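Local structure of acyl-CoA dehydrogenase (Mycobacterium thermoresistibile, 3NF4) at residues 40-44 with 45-49; 75-78 with 79-82; 203-206 with 207-210; 324-327 with 328-332. The protein probably catalyses the FAD-dependent alpha,beta-dehydrogenation of acyl-CoA thioesters and carries bound flavin adenine dinucleotide in a four-chain assembly. All coordinates share one frame; numbering follows the deposited sequence.

Contact 1: 40-44 with 45-49; sequences DRHEK and DETYP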
loop_
_atom_site.group_PDB
_atom_site.type_symbol
_atom_site.label_atom_id
_atom_site.label_comp_id
_atom_site.label_asym_id
_atom_site.label_seq_id
_atom_site.Cartn_x
_atom_site.Cartn_y
_atom_site.Cartn_z
ATOM N N ASP A 40 -20.888 -24.420 7.943
ATOM C CA ASP A 40 -19.720 -24.622 8.810
ATOM C C ASP A 40 -19.327 -26.098 8.916
ATOM O O ASP A 40 -18.151 -26.443 8.938
ATOM C CB ASP A 40 -19.959 -24.046 10.213
ATOM C CG ASP A 40 -20.065 -22.501 10.231
ATOM O OD1 ASP A 40 -19.655 -21.808 9.264
ATOM O OD2 ASP A 40 -20.569 -21.962 11.247
ATOM N N ARG A 41 -20.325 -26.970 8.953
ATOM C CA ARG A 41 -20.066 -28.395 9.127
ATOM C C ARG A 41 -19.554 -29.067 7.849
ATOM O O ARG A 41 -18.698 -29.933 7.911
ATOM C CB ARG A 41 -21.316 -29.107 9.682
ATOM C CG ARG A 41 -21.183 -30.614 9.843
ATOM C CD ARG A 41 -20.012 -30.995 10.785
ATOM N NE ARG A 41 -20.459 -31.310 12.138
ATOM C CZ ARG A 41 -20.505 -32.540 12.652
ATOM N NH1 ARG A 41 -20.108 -33.598 11.936
ATOM N NH2 ARG A 41 -20.946 -32.712 13.895
ATOM N N HIS A 42 -20.087 -28.677 6.704
ATOM C CA HIS A 42 -19.646 -29.228 5.444
ATOM C C HIS A 42 -18.262 -28.725 5.021
ATOM O O HIS A 42 -17.512 -29.462 4.381
ATOM C CB HIS A 42 -20.638 -28.905 4.346
ATOM C CG HIS A 42 -21.788 -29.857 4.265
ATOM N ND1 HIS A 42 -21.635 -31.180 3.908
ATOM C CD2 HIS A 42 -23.114 -29.670 4.476
ATOM C CE1 HIS A 42 -22.820 -31.773 3.918
ATOM N NE2 HIS A 42 -23.731 -30.880 4.265
ATOM N N GLU A 43 -17.937 -27.480 5.353
ATOM C CA GLU A 43 -16.615 -26.966 5.033
ATOM C C GLU A 43 -15.568 -27.585 5.955
ATOM O O GLU A 43 -14.456 -27.876 5.532
ATOM C CB GLU A 43 -16.556 -25.427 5.076
ATOM C CG GLU A 43 -17.109 -24.723 3.827
ATOM C CD GLU A 43 -16.315 -24.997 2.545
ATOM O OE1 GLU A 43 -15.065 -25.177 2.613
ATOM O OE2 GLU A 43 -16.945 -25.044 1.459
ATOM N N LYS A 44 -15.944 -27.793 7.214
ATOM C CA LYS A 44 -15.059 -28.422 8.192
ATOM C C LYS A 44 -14.791 -29.909 7.867
ATOM O O LYS A 44 -13.662 -30.359 8.000
ATOM C CB LYS A 44 -15.614 -28.276 9.617
ATOM C CG LYS A 44 -14.776 -29.012 10.677
ATOM C CD LYS A 44 -15.575 -29.263 11.963
ATOM C CE LYS A 44 -14.710 -29.934 13.065
ATOM N NZ LYS A 44 -14.422 -31.397 12.838
ATOM N N ASP A 45 -15.843 -30.645 7.460
ATOM C CA ASP A 45 -15.748 -32.088 7.134
ATOM C C ASP A 45 -15.251 -32.368 5.722
ATOM O O ASP A 45 -14.823 -33.483 5.450
ATOM C CB ASP A 45 -17.096 -32.788 7.290
ATOM C CG ASP A 45 -17.486 -33.029 8.746
ATOM O OD1 ASP A 45 -16.593 -33.061 9.620
ATOM O OD2 ASP A 45 -18.707 -33.210 9.008
ATOM N N GLU A 46 -15.323 -31.357 4.842
ATOM C CA GLU A 46 -14.946 -31.451 3.410
ATOM C C GLU A 46 -15.866 -32.395 2.614
ATOM O O GLU A 46 -15.420 -33.210 1.809
ATOM C CB GLU A 46 -13.432 -31.740 3.211
ATOM C CG GLU A 46 -12.536 -30.811 4.062
ATOM C CD GLU A 46 -11.031 -30.792 3.692
ATOM O OE1 GLU A 46 -10.649 -31.209 2.574
ATOM O OE2 GLU A 46 -10.217 -30.343 4.535
ATOM N N THR A 47 -17.168 -32.263 2.842
ATOM C CA THR A 47 -18.154 -33.124 2.192
ATOM C C THR A 47 -19.079 -32.354 1.255
ATOM O O THR A 47 -19.274 -31.155 1.419
ATOM C CB THR A 47 -19.012 -33.888 3.229
ATOM O OG1 THR A 47 -19.570 -32.967 4.175
ATOM C CG2 THR A 47 -18.163 -34.988 3.965
ATOM N N TYR A 48 -19.636 -33.066 0.284
ATOM C CA TYR A 48 -20.548 -32.525 -0.703
ATOM C C TYR A 48 -21.942 -32.265 -0.101
ATOM O O TYR A 48 -22.441 -33.102 0.663
ATOM C CB TYR A 48 -20.637 -33.482 -1.906
ATOM C CG TYR A 48 -21.260 -32.843 -3.118
ATOM C CD1 TYR A 48 -20.546 -31.915 -3.871
ATOM C CD2 TYR A 48 -22.573 -33.139 -3.501
ATOM C CE1 TYR A 48 -21.117 -31.293 -4.963
ATOM C CE2 TYR A 48 -23.154 -32.521 -4.602
ATOM C CZ TYR A 48 -22.413 -31.598 -5.321
ATOM O OH TYR A 48 -22.936 -30.965 -6.407
ATOM N N PRO A 49 -22.573 -31.106 -0.440
ATOM C CA PRO A 49 -23.948 -30.790 -0.029
ATOM C C PRO A 49 -25.051 -31.358 -0.963
ATOM O O PRO A 49 -25.498 -30.705 -1.924
ATOM C CB PRO A 49 -23.963 -29.253 -0.023
ATOM C CG PRO A 49 -23.027 -28.874 -1.105
ATOM C CD PRO A 49 -21.975 -29.980 -1.188
#
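H42 O takes two N-H groups from the residues that follow the end of its helix. T47 N donates to it at 3.2 Å, and E46 N adds a weak bond. E46 is the first residue to leave the helix and has positive phi (66°). This ending of helix 39-45 is Schellman-like: it has the six-to-one bond and the positive-phi residue. The five-to-two bond of the motif is missing, with E46 N 3.7 Å from E43 O. One residue earlier, D45 N bonds to R41 O.

The H42 side chain follows its carbonyl to the same residue. Its ND1 lies 2.7 Å from T47 OG1, and either atom could be the donor. The T47 hydroxyl sits between its own backbone N and carbonyl carbon (chi1 52°), which turns it to the imidazole edge. P49 CA lies over one face of this ring, offset toward the rim.

The E43 carboxylate points away from the turn and accepts from H213 N, A214 N and W91 NE1. E46 reaches R353 of the second subunit.

R41 and D45 form a salt bridge along the helix. The R41 chain bends so that CD passes 3.1 Å from D45 OD2. D45 OD2 accepts from R41 NH1 on its syn lone pair, at 3.3 Å. The carboxylate oxygen lies in the guanidinium plane, while the two group planes stand 87° apart.

Contact 2: 75-78 with 79-82; sequences QPYE and VYLQ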
loop_
_atom_site.group_PDB
_atom_site.type_symbol
_atom_site.label_atom_id
_atom_site.label_comp_id
_atom_site.label_asym_id
_atom_site.label_seq_id
_atom_site.Cartn_x
_atom_site.Cartn_y
_atom_site.Cartn_z
ATOM N N GLN A 75 -32.916 -12.103 -16.868
ATOM C CA GLN A 75 -32.430 -11.003 -16.044
ATOM C C GLN A 75 -31.189 -10.269 -16.579
ATOM O O GLN A 75 -30.270 -10.890 -17.132
ATOM C CB GLN A 75 -32.173 -11.505 -14.619
ATOM C CG GLN A 75 -33.419 -12.089 -13.926
ATOM C CD GLN A 75 -34.465 -11.030 -13.591
ATOM O OE1 GLN A 75 -34.143 -9.865 -13.342
ATOM N NE2 GLN A 75 -35.737 -11.441 -13.569
ATOM N N PRO A 76 -31.156 -8.935 -16.429
ATOM C CA PRO A 76 -29.896 -8.238 -16.719
ATOM C C PRO A 76 -28.823 -8.519 -15.645
ATOM O O PRO A 76 -29.140 -8.952 -14.528
ATOM C CB PRO A 76 -30.299 -6.755 -16.720
ATOM C CG PRO A 76 -31.527 -6.702 -15.867
ATOM C CD PRO A 76 -32.248 -7.993 -16.111
ATOM N N TYR A 77 -27.572 -8.279 -16.008
ATOM C CA TYR A 77 -26.426 -8.482 -15.122
ATOM C C TYR A 77 -26.458 -7.644 -13.838
ATOM O O TYR A 77 -26.082 -8.128 -12.775
ATOM C CB TYR A 77 -25.112 -8.333 -15.901
ATOM C CG TYR A 77 -24.523 -9.681 -16.293
ATOM C CD1 TYR A 77 -25.283 -10.636 -17.001
ATOM C CD2 TYR A 77 -23.217 -10.022 -15.927
ATOM C CE1 TYR A 77 -24.729 -11.904 -17.344
ATOM C CE2 TYR A 77 -22.655 -11.280 -16.265
ATOM C CZ TYR A 77 -23.410 -12.207 -16.969
ATOM O OH TYR A 77 -22.834 -13.426 -17.280
ATOM N N GLU A 78 -26.970 -6.421 -13.942
ATOM C CA GLU A 78 -27.209 -5.532 -12.798
ATOM C C GLU A 78 -28.073 -6.195 -11.708
ATOM O O GLU A 78 -27.958 -5.834 -10.532
ATOM C CB GLU A 78 -27.810 -4.210 -13.307
ATOM C CG GLU A 78 -28.118 -3.116 -12.287
ATOM C CD GLU A 78 -28.729 -1.819 -12.922
ATOM O OE1 GLU A 78 -29.378 -1.857 -14.002
ATOM O OE2 GLU A 78 -28.556 -0.737 -12.320
ATOM N N VAL A 79 -28.911 -7.170 -12.083
ATOM C CA VAL A 79 -29.681 -7.945 -11.103
ATOM C C VAL A 79 -29.034 -9.314 -10.839
ATOM O O VAL A 79 -28.836 -9.695 -9.673
ATOM C CB VAL A 79 -31.210 -8.114 -11.494
ATOM C CG1 VAL A 79 -31.957 -8.881 -10.438
ATOM C CG2 VAL A 79 -31.874 -6.790 -11.685
ATOM N N TYR A 80 -28.691 -10.050 -11.898
ATOM C CA TYR A 80 -28.036 -11.356 -11.717
ATOM C C TYR A 80 -26.824 -11.307 -10.765
ATOM O O TYR A 80 -26.748 -12.107 -9.827
ATOM C CB TYR A 80 -27.653 -11.986 -13.069
ATOM C CG TYR A 80 -26.642 -13.101 -12.986
ATOM C CD1 TYR A 80 -26.896 -14.237 -12.225
ATOM C CD2 TYR A 80 -25.429 -13.029 -13.684
ATOM C CE1 TYR A 80 -25.963 -15.284 -12.152
ATOM C CE2 TYR A 80 -24.490 -14.057 -13.615
ATOM C CZ TYR A 80 -24.776 -15.191 -12.857
ATOM O OH TYR A 80 -23.882 -16.227 -12.772
ATOM N N LEU A 81 -25.909 -10.358 -10.985
ATOM C CA LEU A 81 -24.672 -10.287 -10.205
ATOM C C LEU A 81 -24.886 -10.027 -8.715
ATOM O O LEU A 81 -24.109 -10.541 -7.876
ATOM C CB LEU A 81 -23.698 -9.251 -10.790
ATOM C CG LEU A 81 -23.089 -9.590 -12.158
ATOM C CD1 LEU A 81 -22.219 -8.468 -12.696
ATOM C CD2 LEU A 81 -22.313 -10.919 -12.101
ATOM N N GLN A 82 -25.933 -9.247 -8.393
ATOM C CA GLN A 82 -26.261 -8.901 -7.001
ATOM C C GLN A 82 -26.958 -10.079 -6.264
ATOM O O GLN A 82 -26.880 -10.196 -5.028
ATOM C CB GLN A 82 -27.068 -7.566 -6.915
ATOM C CG GLN A 82 -26.333 -6.302 -7.443
ATOM C CD GLN A 82 -27.012 -4.954 -7.097
ATOM O OE1 GLN A 82 -27.068 -4.535 -5.930
ATOM N NE2 GLN A 82 -27.485 -4.257 -8.119
#
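The rings of Y77 and Y80 form a T-shaped pair. They lie side by side and point the same way, but the Y80 edge is turned to the face of Y77. The centroids are 5.2 Å apart and the planes meet at 68°. Y80 CD2 stands over the centre of the Y77 ring. A chi1 of 163° sets Y80 CG opposite the backbone N and lays the ring beside that of Y77. L81 reaches the Y77 ring obliquely, with CD1 3.7 Å from Y77 CD2.

V79 meets the residues before the helix. Its CG1 is 3.8 Å from Q75 OE1, the two side chains crossing at a slant. The V79 and P76 side chains lie side by side, with V79 CG2 4.2 Å from P76 CG.

P76 is the N-cap residue. Its carbonyl oxygen takes two N-H groups: Y80 N lies in the carbonyl plane at 2.9 Å, and V79 N comes from above that plane at 3.0 Å. The first-turn N-H groups of Y77 and E78 are bound by the carboxylate of D315. One turn on, the Q82 amide folds back on its own helix, and NE2 donates to E78 O at 2.9 Å, close to the direction of the carbonyl bond. Q82 OE1 is bound by R13.

Y77 also makes a cation-pi contact with R314. This is the start of helix 77-88, in the N-terminal helical domain of the acyl-CoA dehydrogenase fold.

Contact 3: 203-206 with 207-210; sequences FGKP and EEKM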
loop_
_atom_site.group_PDB
_atom_site.type_symbol
_atom_site.label_atom_id
_atom_site.label_comp_id
_atom_site.label_asym_id
_atom_site.label_seq_id
_atom_site.Cartn_x
_atom_site.Cartn_y
_atom_site.Cartn_z
ATOM N N PHE A 203 -12.155 -39.477 -13.589
ATOM C CA PHE A 203 -11.722 -38.333 -12.784
ATOM C C PHE A 203 -10.847 -38.738 -11.610
ATOM O O PHE A 203 -11.186 -39.665 -10.880
ATOM C CB PHE A 203 -12.936 -37.542 -12.273
ATOM C CG PHE A 203 -13.800 -36.987 -13.369
ATOM C CD1 PHE A 203 -13.535 -35.751 -13.918
ATOM C CD2 PHE A 203 -14.887 -37.709 -13.851
ATOM C CE1 PHE A 203 -14.339 -35.232 -14.945
ATOM C CE2 PHE A 203 -15.701 -37.201 -14.870
ATOM C CZ PHE A 203 -15.429 -35.966 -15.422
ATOM N N GLY A 204 -9.735 -38.024 -11.413
ATOM C CA GLY A 204 -8.847 -38.276 -10.274
ATOM C C GLY A 204 -9.444 -37.852 -8.933
ATOM O O GLY A 204 -10.577 -37.367 -8.867
ATOM N N LYS A 205 -8.669 -38.009 -7.858
ATOM C CA LYS A 205 -9.156 -37.662 -6.515
ATOM C C LYS A 205 -9.169 -36.121 -6.308
ATOM O O LYS A 205 -8.325 -35.401 -6.882
ATOM C CB LYS A 205 -8.355 -38.406 -5.422
ATOM C CG LYS A 205 -7.292 -37.581 -4.736
ATOM C CD LYS A 205 -6.310 -38.409 -3.963
ATOM C CE LYS A 205 -5.294 -37.502 -3.220
ATOM N NZ LYS A 205 -5.857 -36.721 -2.030
ATOM N N PRO A 206 -10.127 -35.619 -5.497
ATOM C CA PRO A 206 -10.209 -34.190 -5.180
ATOM C C PRO A 206 -8.904 -33.614 -4.599
ATOM O O PRO A 206 -8.325 -34.201 -3.683
ATOM C CB PRO A 206 -11.342 -34.127 -4.143
ATOM C CG PRO A 206 -12.191 -35.324 -4.441
ATOM C CD PRO A 206 -11.196 -36.387 -4.819
ATOM N N GLU A 207 -8.457 -32.483 -5.146
ATOM C CA GLU A 207 -7.344 -31.705 -4.567
ATOM C C GLU A 207 -7.590 -31.348 -3.105
ATOM O O GLU A 207 -8.708 -30.979 -2.732
ATOM C CB GLU A 207 -7.130 -30.387 -5.332
ATOM C CG GLU A 207 -6.708 -30.531 -6.794
ATOM C CD GLU A 207 -5.330 -31.171 -6.982
ATOM O OE1 GLU A 207 -4.401 -30.893 -6.188
ATOM O OE2 GLU A 207 -5.188 -31.955 -7.945
ATOM N N GLU A 208 -6.536 -31.449 -2.304
ATOM C CA GLU A 208 -6.520 -30.995 -0.910
ATOM C C GLU A 208 -6.087 -29.507 -0.830
ATOM O O GLU A 208 -4.898 -29.201 -0.926
ATOM C CB GLU A 208 -5.512 -31.838 -0.097
ATOM C CG GLU A 208 -5.826 -33.328 0.039
ATOM C CD GLU A 208 -4.596 -34.151 0.450
ATOM O OE1 GLU A 208 -3.464 -33.837 -0.025
ATOM O OE2 GLU A 208 -4.760 -35.124 1.230
ATOM N N LYS A 209 -7.048 -28.610 -0.613
ATOM C CA LYS A 209 -6.815 -27.163 -0.704
ATOM C C LYS A 209 -6.752 -26.485 0.657
ATOM O O LYS A 209 -7.120 -27.082 1.654
ATOM C CB LYS A 209 -7.874 -26.503 -1.594
ATOM C CG LYS A 209 -8.082 -27.212 -2.957
ATOM C CD LYS A 209 -8.901 -26.407 -3.951
ATOM C CE LYS A 209 -10.389 -26.239 -3.530
ATOM N NZ LYS A 209 -11.181 -27.520 -3.520
ATOM N N MET A 210 -6.246 -25.249 0.687
ATOM C CA MET A 210 -6.249 -24.405 1.887
ATOM C C MET A 210 -7.678 -24.065 2.370
ATOM O O MET A 210 -7.878 -23.856 3.573
ATOM C CB MET A 210 -5.456 -23.115 1.622
ATOM C CG MET A 210 -5.345 -22.147 2.784
ATOM S SD MET A 210 -4.363 -20.628 2.462
ATOM C CE MET A 210 -4.620 -20.405 0.719
#
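K205 and E208 are brought together by their torsions. The K205 chi1 is 101°, away from the staggered values. Its next two torsions are extended, and a final bend (chi4 71°) turns NZ toward E208. The E208 side chain starts with CG anti to its carbonyl carbon (chi1 -64°) and then runs straight on.

The meeting is loose. K205 NZ is 3.8 Å from E208 OE2, which makes a long salt bridge. It is also 3.8 Å from E208 CD and 4.0 Å from E208 CG. The nitrogen therefore stands above the flat side of the carboxylate. The pair lies at the surface, and K205 touches a crystal neighbour, so the lysine position may owe something to packing in the crystal.

The backbone explains the spacing. K205, P206 and E207 have the extended angles of a polyproline II conformation, with about three residues per turn. K205 and E208 are three apart and so come to one side, while E207 points away from them. The loop links strands 201-203 and 217-228 of the antiparallel sheet in the beta domain in the middle of the acyl-CoA dehydrogenase fold. E207 and G204 pair through their backbones with T217 and S219 of the second of these strands.

K209 belongs to the FAD pocket and touches the cofactor. R353 of the second subunit packs against E208, and T352 of that subunit packs against E207.

Contact 4: 324-327 with 328-332; sequences ASIA and KLTAT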
loop_
_atom_site.group_PDB
_atom_site.type_symbol
_atom_site.label_atom_id
_atom_site.label_comp_id
_atom_site.label_asym_id
_atom_site.label_seq_id
_atom_site.Cartn_x
_atom_site.Cartn_y
_atom_site.Cartn_z
ATOM N N ALA A 324 -14.276 -4.836 -16.955
ATOM C CA ALA A 324 -14.409 -6.145 -16.332
ATOM C C ALA A 324 -13.107 -6.681 -15.715
ATOM O O ALA A 324 -13.164 -7.335 -14.688
ATOM C CB ALA A 324 -15.028 -7.200 -17.324
ATOM N N SER A 325 -11.958 -6.413 -16.347
ATOM C CA SER A 325 -10.647 -6.714 -15.744
ATOM C C SER A 325 -10.379 -5.897 -14.467
ATOM O O SER A 325 -9.880 -6.420 -13.459
ATOM C CB SER A 325 -9.502 -6.482 -16.744
ATOM O OG SER A 325 -9.443 -7.586 -17.619
ATOM N N ILE A 326 -10.714 -4.614 -14.549
ATOM C CA ILE A 326 -10.579 -3.688 -13.433
ATOM C C ILE A 326 -11.484 -4.166 -12.276
ATOM O O ILE A 326 -11.024 -4.285 -11.133
ATOM C CB ILE A 326 -10.881 -2.242 -13.912
ATOM C CG1 ILE A 326 -9.724 -1.731 -14.772
ATOM C CG2 ILE A 326 -11.176 -1.300 -12.767
ATOM C CD1 ILE A 326 -10.005 -0.348 -15.425
ATOM N N ALA A 327 -12.738 -4.484 -12.569
ATOM C CA ALA A 327 -13.642 -4.989 -11.511
ATOM C C ALA A 327 -13.112 -6.242 -10.755
ATOM O O ALA A 327 -13.157 -6.306 -9.529
ATOM C CB ALA A 327 -15.059 -5.245 -12.071
ATOM N N LYS A 328 -12.589 -7.226 -11.490
ATOM C CA LYS A 328 -12.098 -8.480 -10.895
ATOM C C LYS A 328 -10.847 -8.248 -10.027
ATOM O O LYS A 328 -10.788 -8.709 -8.894
ATOM C CB LYS A 328 -11.872 -9.524 -12.009
ATOM C CG LYS A 328 -11.605 -10.938 -11.521
ATOM C CD LYS A 328 -10.113 -11.179 -11.258
ATOM C CE LYS A 328 -9.877 -12.625 -10.829
ATOM N NZ LYS A 328 -8.596 -12.788 -10.115
ATOM N N LEU A 329 -9.861 -7.519 -10.560
ATOM C CA LEU A 329 -8.663 -7.103 -9.808
ATOM C C LEU A 329 -9.007 -6.356 -8.514
ATOM O O LEU A 329 -8.517 -6.711 -7.428
ATOM C CB LEU A 329 -7.773 -6.200 -10.663
ATOM C CG LEU A 329 -6.593 -5.540 -9.931
ATOM C CD1 LEU A 329 -5.492 -6.550 -9.697
ATOM C CD2 LEU A 329 -6.037 -4.395 -10.718
ATOM N N THR A 330 -9.834 -5.317 -8.640
ATOM C CA THR A 330 -10.260 -4.458 -7.517
ATOM C C THR A 330 -10.994 -5.264 -6.445
ATOM O O THR A 330 -10.630 -5.225 -5.265
ATOM C CB THR A 330 -11.185 -3.339 -8.100
ATOM O OG1 THR A 330 -10.368 -2.421 -8.844
ATOM C CG2 THR A 330 -11.970 -2.577 -7.027
ATOM N N ALA A 331 -12.004 -6.019 -6.853
ATOM C CA ALA A 331 -12.831 -6.778 -5.919
ATOM C C ALA A 331 -12.095 -7.915 -5.174
ATOM O O ALA A 331 -12.406 -8.193 -3.992
ATOM C CB ALA A 331 -14.066 -7.314 -6.636
ATOM N N THR A 332 -11.123 -8.553 -5.832
ATOM C CA THR A 332 -10.363 -9.633 -5.168
ATOM C C THR A 332 -9.231 -9.096 -4.302
ATOM O O THR A 332 -8.970 -9.627 -3.215
ATOM C CB THR A 332 -9.867 -10.757 -6.159
ATOM O OG1 THR A 332 -8.960 -10.219 -7.140
ATOM C CG2 THR A 332 -11.044 -11.393 -6.868
#
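The flat groups here are backbone carbonyls, and that of I326 meets T330 twice. T330 N comes in nearly along the C=O direction, at 2.9 Å from I326 O. T330 OG1 donates to the same oxygen at 3.0 Å from above the carbonyl plane, 43° out of it. The hydroxyl is placed by a chi1 of -72°, which sets OG1 anti to its carbonyl carbon and turns it back to the preceding turn. I326 CG2 lies 4.2 Å from T330 OG1, the two side chains crossing at an angle.

K328 O also takes two donors from one threonine. Here T332 N and T332 OG1 come from opposite faces of its plane, with OG1 at 2.9 Å.

Both pairs sit on helix 321-346, one of the long helices of the C-terminal helical domain of the acyl-CoA dehydrogenase fold. Bonds from K328 N to A324 O, L329 N to S325 O and A331 N to A327 O continue its regular pattern. A327 packs on T306 of helix 289-315, and A331 touches A303 of that helix and T259 of helix 247-274. I326 and T330 pack on A301 and T302 of the third subunit.

The K328 chain bends at chi2 (-88°) and leads away from 324-327. Its NZ is held by N374 OD1 and by the carbonyl oxygens of M367 and G372. N374 ND2 bonds to T332 OG1.

All four contacts join chain neighbours, so none closes a long loop. They follow in series, so none nests in or crosses another. Contact 1 ends helix 39-45, and contact 2 opens helix 77-88, both in the N-terminal domain. Contact 3 lies in the loop before strand 217-228 of the middle domain, and contact 4 in a C-terminal-domain helix. Contacts 1 and 3 come within about 5 Å at their nearest atoms, and R353 of the second subunit meets both. Contacts 2 and 4 are about 8 Å apart at their nearest atoms. Y307 and L252 touch both, joining the N-terminal and C-terminal helical domains. Contacts 2 and 3 lie on opposite sides of the chain centre.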